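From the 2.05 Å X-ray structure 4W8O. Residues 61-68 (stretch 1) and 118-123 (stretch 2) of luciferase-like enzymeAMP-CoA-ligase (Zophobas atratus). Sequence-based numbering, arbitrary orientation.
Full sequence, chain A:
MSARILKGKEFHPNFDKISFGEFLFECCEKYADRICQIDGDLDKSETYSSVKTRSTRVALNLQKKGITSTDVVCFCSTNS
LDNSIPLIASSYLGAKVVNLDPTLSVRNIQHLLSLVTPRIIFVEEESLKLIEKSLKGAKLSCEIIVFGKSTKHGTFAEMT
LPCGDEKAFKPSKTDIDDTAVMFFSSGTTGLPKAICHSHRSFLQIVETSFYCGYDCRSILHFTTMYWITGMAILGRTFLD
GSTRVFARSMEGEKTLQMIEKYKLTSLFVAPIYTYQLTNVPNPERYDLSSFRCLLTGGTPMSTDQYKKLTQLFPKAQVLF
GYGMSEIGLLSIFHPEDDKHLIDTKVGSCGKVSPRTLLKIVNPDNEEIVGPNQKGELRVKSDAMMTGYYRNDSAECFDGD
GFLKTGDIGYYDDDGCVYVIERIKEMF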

# COMPACT_ATOMS: atom_id res chain seq x y z
N ASN A 61 -7.92 -11.49 -22.10
CA ASN A 61 -9.25 -10.97 -22.41
C ASN A 61 -9.28 -9.44 -22.40
O ASN A 61 -9.92 -8.83 -23.26
CB ASN A 61 -10.29 -11.56 -21.46
CG ASN A 61 -10.60 -13.01 -21.79
OD1 ASN A 61 -10.73 -13.38 -22.96
ND2 ASN A 61 -10.72 -13.85 -20.76
N LEU A 62 -8.60 -8.82 -21.45
CA LEU A 62 -8.48 -7.35 -21.44
C LEU A 62 -7.85 -6.83 -22.74
O LEU A 62 -8.24 -5.78 -23.25
CB LEU A 62 -7.66 -6.88 -20.23
CG LEU A 62 -8.37 -6.87 -18.87
CD1 LEU A 62 -7.38 -6.57 -17.76
CD2 LEU A 62 -9.52 -5.87 -18.83
N GLN A 63 -6.89 -7.58 -23.25
CA GLN A 63 -6.19 -7.25 -24.49
C GLN A 63 -7.15 -7.27 -25.68
O GLN A 63 -7.11 -6.38 -26.54
CB GLN A 63 -5.05 -8.27 -24.68
CG GLN A 63 -3.97 -7.89 -25.68
CD GLN A 63 -2.78 -8.83 -25.59
OE1 GLN A 63 -2.92 -10.04 -25.76
NE2 GLN A 63 -1.61 -8.28 -25.29
N LYS A 64 -8.02 -8.27 -25.71
CA LYS A 64 -9.02 -8.37 -26.77
C LYS A 64 -10.04 -7.23 -26.71
O LYS A 64 -10.59 -6.84 -27.74
CB LYS A 64 -9.74 -9.73 -26.69
CG LYS A 64 -8.84 -10.92 -27.00
CD LYS A 64 -9.56 -12.25 -26.84
CE LYS A 64 -8.67 -13.39 -27.29
NZ LYS A 64 -9.27 -14.73 -27.02
N LYS A 65 -10.28 -6.70 -25.51
CA LYS A 65 -11.14 -5.52 -25.33
C LYS A 65 -10.46 -4.21 -25.72
O LYS A 65 -11.08 -3.15 -25.64
CB LYS A 65 -11.61 -5.40 -23.88
CG LYS A 65 -12.57 -6.47 -23.40
CD LYS A 65 -12.90 -6.19 -21.94
CE LYS A 65 -14.03 -7.06 -21.43
NZ LYS A 65 -15.35 -6.74 -22.03
N GLY A 66 -9.19 -4.27 -26.11
CA GLY A 66 -8.46 -3.11 -26.61
C GLY A 66 -7.65 -2.36 -25.56
O GLY A 66 -7.21 -1.25 -25.82
N ILE A 67 -7.46 -2.97 -24.38
CA ILE A 67 -6.67 -2.37 -23.30
C ILE A 67 -5.18 -2.38 -23.65
O ILE A 67 -4.64 -3.40 -24.08
CB ILE A 67 -6.88 -3.09 -21.95
CG1 ILE A 67 -8.33 -2.92 -21.46
CG2 ILE A 67 -5.91 -2.59 -20.88
CD1 ILE A 67 -8.73 -1.51 -21.10
N THR A 68 -4.54 -1.23 -23.47
CA THR A 68 -3.10 -1.11 -23.66
C THR A 68 -2.53 -0.27 -22.52
O THR A 68 -3.26 0.16 -21.63
CB THR A 68 -2.75 -0.46 -25.01
OG1 THR A 68 -3.24 0.88 -25.04
CG2 THR A 68 -3.37 -1.25 -26.17
N PRO A 118 -11.47 6.38 -16.10
CA PRO A 118 -11.04 5.02 -16.44
C PRO A 118 -11.78 4.41 -17.63
O PRO A 118 -12.90 4.79 -17.94
CB PRO A 118 -11.33 4.22 -15.16
CG PRO A 118 -12.39 4.98 -14.44
CD PRO A 118 -12.39 6.40 -14.94
N ARG A 119 -11.12 3.47 -18.30
CA ARG A 119 -11.71 2.77 -19.42
C ARG A 119 -12.59 1.63 -18.93
O ARG A 119 -13.60 1.32 -19.53
CB ARG A 119 -10.63 2.22 -20.33
CG ARG A 119 -11.21 1.47 -21.50
CD ARG A 119 -10.24 1.49 -22.65
NE ARG A 119 -10.66 0.59 -23.71
CZ ARG A 119 -10.00 0.44 -24.85
NH1 ARG A 119 -8.88 1.15 -25.06
NH2 ARG A 119 -10.43 -0.41 -25.77
N ILE A 120 -12.17 1.00 -17.85
CA ILE A 120 -12.93 -0.07 -17.24
C ILE A 120 -12.86 0.14 -15.75
O ILE A 120 -11.84 0.61 -15.23
CB ILE A 120 -12.32 -1.46 -17.54
CG1 ILE A 120 -12.46 -1.80 -19.02
CG2 ILE A 120 -13.01 -2.53 -16.69
CD1 ILE A 120 -11.64 -3.00 -19.45
N ILE A 121 -13.95 -0.21 -15.07
CA ILE A 121 -13.94 -0.31 -13.62
C ILE A 121 -14.50 -1.66 -13.18
O ILE A 121 -15.62 -2.03 -13.55
CB ILE A 121 -14.68 0.87 -12.93
CG1 ILE A 121 -14.79 0.60 -11.42
CG2 ILE A 121 -16.06 1.08 -13.51
CD1 ILE A 121 -15.04 1.85 -10.61
N PHE A 122 -13.70 -2.40 -12.42
CA PHE A 122 -14.14 -3.62 -11.75
C PHE A 122 -14.76 -3.25 -10.40
O PHE A 122 -14.15 -2.53 -9.61
CB PHE A 122 -12.96 -4.58 -11.52
CG PHE A 122 -12.44 -5.22 -12.78
CD1 PHE A 122 -11.60 -4.54 -13.64
CD2 PHE A 122 -12.80 -6.52 -13.11
CE1 PHE A 122 -11.12 -5.13 -14.81
CE2 PHE A 122 -12.33 -7.12 -14.27
CZ PHE A 122 -11.49 -6.42 -15.13
N VAL A 123 -15.96 -3.78 -10.14
CA VAL A 123 -16.73 -3.39 -8.96
C VAL A 123 -17.37 -4.58 -8.24
O VAL A 123 -17.91 -5.48 -8.87
CB VAL A 123 -17.82 -2.37 -9.36
CG1 VAL A 123 -18.92 -3.04 -10.18
CG2 VAL A 123 -18.43 -1.70 -8.13

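Stretch 1 is the end of a helix and the turn that follows it, and it packs against the start of a strand in stretch 2, with 293 Å² buried between them. Leu62, in the last helical turn, sends its CA-to-CB bond sideways, but its branched end comes nearer: CD2 lies 3.6 Å from Ile120 CD1 and 4.2 Å from Phe122 CZ, meeting the ring at its edge. Gln63 and Lys64 make no contact with stretch 2. The CA-to-CB bond of Lys65 points toward stretch 2, and Lys65 CD lies 4.2 Å from Ile120 CD1, while NZ is hydrogen-bonded elsewhere in the structure. Lys65 O accepts a weak hydrogen bond from Arg119 NH2 (2.8 Å, 117° at the hydrogen). Gly66 ends the helix in a Schellman motif, with Gly66 N hydrogen-bonded to Gln63 O and Ile67 N to Leu62 O. Its positive phi suits glycine, and an ideal CB would sit 2.5 Å from Arg119 NH2, a clash. The extended Arg119 side chain passes close to the turn, one face of its guanidinium covered by Gly66 C and Ile67 N. Ile67 then returns to apolar packing, its CD1 lying 3.7 Å from both Arg119 CD and Ile120 CD1. Leu62, Ile67, Ile120 and Phe122 are buried, and their apolar side chains suit that; exposed Lys65 and Arg119 lend aliphatic carbons while their charged ends hydrogen-bond.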